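Local coordinates for protein putative esterase PA1618 (Pseudomonas aeruginosa, PDB 4QD8) that probably hydrolyses acyl-CoA thioesters, possibly including 1,4-dihydroxy-2-naphthoyl-CoA, and adopts the hotdog fold of the PaaI thioesterase family, at residues Arg105-His108 / His114-Asp117; Asp117-Gly122 / Ser128-Leu133. All coordinates share one frame; numbering follows the deposited sequence.

Overall arrangement
Both contacts belong to the curved antiparallel sheet of a hotdog fold and share its strand 113-121, so that Asp117 takes part in each. Contact 1 pairs the first half of this strand with the end of strand 99-106 and the start of strand 108-109, its centre about 12 Å from the centre of the chain and partly exposed; contact 2 pairs the second half with strand 127-139 and is buried. A classic beta bulge occurs in each, but the chemistry differs: an indole leaning against backbone near the periphery, against aliphatic packing under helix 56-72 with an ion pair on the face toward the second subunit. Trp116 N, probably hydrogen-bonded to Leu133 O, joins the two.

Contact 1. Residues Arg105-His108 / His114-Asp117; sequences RAIH and HVWD
The indole of Trp116 leans obliquely against the backbone of Arg105 and Ala106, presenting neither a clear face nor a clear edge. Trp116 CE3 comes to 3.4 Å from Arg105 O, while its CZ3 meets the methyl CB of Ala106 at 3.6 Å. The setting is an antiparallel pair of the hotdog sheet, interrupted by a classic beta bulge: Ile107 and His108 both face Val115. With CG anti to the carbonyl carbon (chi1 -66°), the benzo side of the indole is carried across to the neighbouring strand; its NE1 and ND1 of His114 both bond to Ser71 OG.

On the other face of the sheet, Ile107 reaches Asp117, its CD1 lying 3.7 Å from Asp117 CB, and its CB packs on Val115 CG1. The Asp117 carboxylate is paired with Arg119 of its own chain, whereas Arg119 of the second subunit packs on both Ile107 and Asp117, so this face belongs to a subunit interface.

Before the bulge, Arg105 and Asp117 form a regular hydrogen-bonded pair. At the bulge itself the chain turns a corner, at Ile107, and His108 on its far side is again paired with Val115. Val115 O is gripped by two amides: Ile107 N at 2.8 Å, tilted 24° from the carbonyl plane, and His108 N at 3.2 Å, in that plane and on a lone pair.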
loop_
_atom_site.group_PDB
_atom_site.type_symbol
_atom_site.label_atom_id
_atom_site.label_comp_id
_atom_site.label_asym_id
_atom_site.label_seq_id
_atom_site.Cartn_x
_atom_site.Cartn_y
_atom_site.Cartn_z
ATOM N N ARG A 105 13.499 -10.732 -2.191
ATOM C CA ARG A 105 13.390 -11.953 -1.393
ATOM C C ARG A 105 11.910 -12.345 -1.317
ATOM O O ARG A 105 11.038 -11.493 -1.316
ATOM C CB ARG A 105 13.952 -11.713 0.008
ATOM C CG ARG A 105 15.460 -11.525 0.023
ATOM C CD ARG A 105 15.997 -11.193 1.403
ATOM N NE ARG A 105 17.444 -10.967 1.349
ATOM C CZ ARG A 105 18.356 -11.939 1.368
ATOM N NH1 ARG A 105 17.983 -13.215 1.448
ATOM N NH2 ARG A 105 19.650 -11.640 1.308
ATOM N N ALA A 106 11.615 -13.640 -1.277
ATOM C CA ALA A 106 10.219 -14.062 -1.247
ATOM C C ALA A 106 9.620 -13.927 0.149
ATOM O O ALA A 106 10.274 -14.264 1.148
ATOM C CB ALA A 106 10.089 -15.515 -1.738
ATOM N N ILE A 107 8.380 -13.442 0.220
ATOM C CA ILE A 107 7.632 -13.481 1.472
ATOM C C ILE A 107 6.701 -14.682 1.420
ATOM O O ILE A 107 6.524 -15.408 2.398
ATOM C CB ILE A 107 6.793 -12.204 1.663
ATOM C CG1 ILE A 107 7.725 -10.999 1.804
ATOM C CG2 ILE A 107 5.872 -12.321 2.890
ATOM C CD1 ILE A 107 8.683 -11.109 2.978
ATOM N N HIS A 108 6.097 -14.884 0.260
ATOM C CA HIS A 108 5.139 -15.979 0.106
ATOM C C HIS A 108 4.940 -16.326 -1.357
ATOM O O HIS A 108 4.608 -15.462 -2.170
ATOM C CB HIS A 108 3.798 -15.619 0.773
ATOM C CG HIS A 108 2.703 -16.608 0.526
ATOM N ND1 HIS A 108 2.796 -17.943 0.877
ATOM C CD2 HIS A 108 1.478 -16.460 -0.039
ATOM C CE1 HIS A 108 1.680 -18.564 0.543
ATOM N NE2 HIS A 108 0.868 -17.693 -0.020
ATOM N N HIS A 114 2.012 -14.315 -5.573
ATOM C CA HIS A 114 3.349 -14.309 -4.997
ATOM C C HIS A 114 3.518 -12.961 -4.341
ATOM O O HIS A 114 3.023 -11.961 -4.860
ATOM C CB HIS A 114 4.427 -14.406 -6.076
ATOM C CG HIS A 114 4.518 -15.735 -6.749
ATOM N ND1 HIS A 114 5.346 -15.958 -7.830
ATOM C CD2 HIS A 114 3.889 -16.913 -6.506
ATOM C CE1 HIS A 114 5.234 -17.219 -8.213
ATOM N NE2 HIS A 114 4.351 -17.816 -7.437
ATOM N N VAL A 115 4.224 -12.930 -3.222
ATOM C CA VAL A 115 4.539 -11.658 -2.562
ATOM C C VAL A 115 6.057 -11.569 -2.396
ATOM O O VAL A 115 6.688 -12.471 -1.830
ATOM C CB VAL A 115 3.822 -11.537 -1.201
ATOM C CG1 VAL A 115 4.115 -10.174 -0.554
ATOM C CG2 VAL A 115 2.312 -11.710 -1.356
ATOM N N TRP A 116 6.640 -10.474 -2.893
ATOM C CA TRP A 116 8.083 -10.232 -2.858
ATOM C C TRP A 116 8.415 -9.009 -2.000
ATOM O O TRP A 116 7.695 -8.006 -2.053
ATOM C CB TRP A 116 8.609 -9.978 -4.281
ATOM C CG TRP A 116 8.501 -11.185 -5.166
ATOM C CD1 TRP A 116 7.525 -11.446 -6.083
ATOM C CD2 TRP A 116 9.384 -12.308 -5.180
ATOM N NE1 TRP A 116 7.756 -12.673 -6.675
ATOM C CE2 TRP A 116 8.893 -13.220 -6.137
ATOM C CE3 TRP A 116 10.542 -12.639 -4.467
ATOM C CZ2 TRP A 116 9.527 -14.449 -6.408
ATOM C CZ3 TRP A 116 11.181 -13.861 -4.746
ATOM C CH2 TRP A 116 10.661 -14.743 -5.705
ATOM N N ASP A 117 9.498 -9.116 -1.236
ATOM C CA ASP A 117 10.042 -8.025 -0.428
ATOM C C ASP A 117 11.212 -7.460 -1.229
ATOM O O ASP A 117 12.140 -8.200 -1.571
ATOM C CB ASP A 117 10.525 -8.602 0.904
ATOM C CG ASP A 117 11.293 -7.601 1.743
ATOM O OD1 ASP A 117 10.758 -6.518 2.044
ATOM O OD2 ASP A 117 12.430 -7.922 2.130
#

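Contact 2. Residues Asp117-Gly122 / Ser128-Leu133; sequences DIRLSG and SCIARL
Arg119 and Ile130 are brought side by side by their torsions. The arginine chain bends at chi2 (-60°), turning its guanidinium back along its own strand, while Ile130 extends CG1 anti to its backbone N (chi1 175°). The CD1 methyl of Ile130 therefore sits over one face of the guanidinium, toward its rim, 3.4 Å from Arg119 NE. At the edge of the same group, Asp117 OD1 accepts a hydrogen bond from Arg119 NE at 3.0 Å, nearly in the guanidinium plane, through its syn lone pair. A water donates to Ala131 O at 2.8 Å; its contact with Asp117 OD1 is doubtfully short. Arg132 of the second subunit packs on Ile130, and Ile107 of that subunit on Arg119.

The two strands form a beta hairpin of the hotdog sheet, crossing at 163°. Its other face is apolar and lies against helix 56-72: Ile118 CD1 touches Leu133 CB at 4.0 Å, Leu120 CB meets Cys129 CB at the same separation, and both Ile118 and Ala131 touch Ala63. Between the faces, Ile118 and Ala131 exchange a pair of backbone hydrogen bonds.

Toward the hairpin turn the pairing becomes a classic beta bulge, with Ser128 and Cys129 both facing Leu120. Leu120 O accepts Ser128 N at 2.9 Å and, more weakly, Cys129 N at 3.4 Å.

The chemistry is thus divided by face: hydrocarbon against the helix, and on the subunit side an ion pair whose mutual neutralisation probably eases the burial of the Asp117 carboxylate, with bond and methyl together probably limiting rotation of the guanidinium.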
loop_
_atom_site.group_PDB
_atom_site.type_symbol
_atom_site.label_atom_id
_atom_site.label_comp_id
_atom_site.label_asym_id
_atom_site.label_seq_id
_atom_site.Cartn_x
_atom_site.Cartn_y
_atom_site.Cartn_z
ATOM N N ASP A 117 9.498 -9.116 -1.236
ATOM C CA ASP A 117 10.042 -8.025 -0.428
ATOM C C ASP A 117 11.212 -7.460 -1.229
ATOM O O ASP A 117 12.140 -8.200 -1.571
ATOM C CB ASP A 117 10.525 -8.602 0.904
ATOM C CG ASP A 117 11.293 -7.601 1.743
ATOM O OD1 ASP A 117 10.758 -6.518 2.044
ATOM O OD2 ASP A 117 12.430 -7.922 2.130
ATOM N N ILE A 118 11.181 -6.171 -1.575
ATOM C CA ILE A 118 12.252 -5.626 -2.410
ATOM C C ILE A 118 12.901 -4.433 -1.716
ATOM O O ILE A 118 12.224 -3.460 -1.376
ATOM C CB ILE A 118 11.743 -5.270 -3.818
ATOM C CG1 ILE A 118 11.185 -6.537 -4.473
ATOM C CG2 ILE A 118 12.885 -4.728 -4.688
ATOM C CD1 ILE A 118 10.063 -6.289 -5.429
ATOM N N ARG A 119 14.207 -4.541 -1.470
ATOM C CA ARG A 119 14.945 -3.493 -0.747
ATOM C C ARG A 119 15.920 -2.781 -1.686
ATOM O O ARG A 119 16.725 -3.432 -2.354
ATOM C CB ARG A 119 15.752 -4.085 0.423
ATOM C CG ARG A 119 14.991 -4.976 1.405
ATOM C CD ARG A 119 13.863 -4.246 2.085
ATOM N NE ARG A 119 13.173 -5.125 3.030
ATOM C CZ ARG A 119 13.474 -5.229 4.322
ATOM N NH1 ARG A 119 14.449 -4.494 4.844
ATOM N NH2 ARG A 119 12.786 -6.061 5.092
ATOM N N LEU A 120 15.871 -1.449 -1.705
ATOM C CA LEU A 120 16.722 -0.658 -2.594
ATOM C C LEU A 120 17.667 0.212 -1.784
ATOM O O LEU A 120 17.315 0.696 -0.696
ATOM C CB LEU A 120 15.887 0.240 -3.517
ATOM C CG LEU A 120 15.217 -0.411 -4.729
ATOM C CD1 LEU A 120 14.097 -1.331 -4.283
ATOM C CD2 LEU A 120 14.682 0.641 -5.670
ATOM N N SER A 121 18.855 0.417 -2.334
ATOM C CA SER A 121 19.838 1.298 -1.709
ATOM C C SER A 121 20.737 1.928 -2.767
ATOM O O SER A 121 20.976 1.354 -3.842
ATOM C CB SER A 121 20.669 0.531 -0.675
ATOM O OG SER A 121 21.381 -0.523 -1.290
ATOM N N GLY A 122 21.213 3.132 -2.472
ATOM C CA GLY A 122 22.157 3.785 -3.351
ATOM C C GLY A 122 23.552 3.266 -3.086
ATOM O O GLY A 122 23.748 2.317 -2.315
ATOM N N SER A 128 17.173 3.279 0.516
ATOM C CA SER A 128 16.605 4.402 -0.222
ATOM C C SER A 128 15.126 4.194 -0.535
ATOM O O SER A 128 14.386 5.147 -0.728
ATOM C CB SER A 128 17.373 4.653 -1.523
ATOM O OG SER A 128 17.326 3.522 -2.389
ATOM N N CYS A 129 14.709 2.931 -0.614
ATOM C CA CYS A 129 13.309 2.625 -0.904
ATOM C C CYS A 129 13.042 1.191 -0.449
ATOM O O CYS A 129 13.929 0.336 -0.514
ATOM C CB CYS A 129 13.038 2.790 -2.411
ATOM S SG CYS A 129 11.384 2.345 -2.988
ATOM N N ILE A 130 11.834 0.939 0.049
ATOM C CA ILE A 130 11.429 -0.435 0.307
ATOM C C ILE A 130 10.122 -0.659 -0.427
ATOM O O ILE A 130 9.225 0.180 -0.364
ATOM C CB ILE A 130 11.293 -0.769 1.816
ATOM C CG1 ILE A 130 10.748 -2.196 1.992
ATOM C CG2 ILE A 130 10.396 0.254 2.557
ATOM C CD1 ILE A 130 10.838 -2.686 3.435
ATOM N N ALA A 131 10.013 -1.773 -1.147
ATOM C CA ALA A 131 8.809 -2.039 -1.923
ATOM C C ALA A 131 8.254 -3.396 -1.553
ATOM O O ALA A 131 8.996 -4.281 -1.134
ATOM C CB ALA A 131 9.096 -1.978 -3.421
ATOM N N ARG A 132 6.945 -3.554 -1.701
ATOM C CA ARG A 132 6.361 -4.891 -1.629
ATOM C C ARG A 132 5.494 -5.122 -2.852
ATOM O O ARG A 132 4.696 -4.265 -3.265
ATOM C CB ARG A 132 5.596 -5.119 -0.319
ATOM C CG ARG A 132 5.285 -6.613 -0.077
ATOM C CD ARG A 132 4.757 -6.889 1.332
ATOM N NE ARG A 132 3.405 -6.382 1.497
ATOM C CZ ARG A 132 3.084 -5.267 2.142
ATOM N NH1 ARG A 132 4.023 -4.544 2.747
ATOM N NH2 ARG A 132 1.818 -4.888 2.197
ATOM N N LEU A 133 5.690 -6.275 -3.479
ATOM C CA LEU A 133 5.027 -6.556 -4.744
ATOM C C LEU A 133 4.196 -7.827 -4.643
ATOM O O LEU A 133 4.688 -8.853 -4.173
ATOM C CB LEU A 133 6.080 -6.759 -5.837
ATOM C CG LEU A 133 5.561 -7.143 -7.232
ATOM C CD1 LEU A 133 4.677 -6.057 -7.828
ATOM C CD2 LEU A 133 6.784 -7.420 -8.142
HETATM O O HOH W 1 8.632 -5.507 1.410
#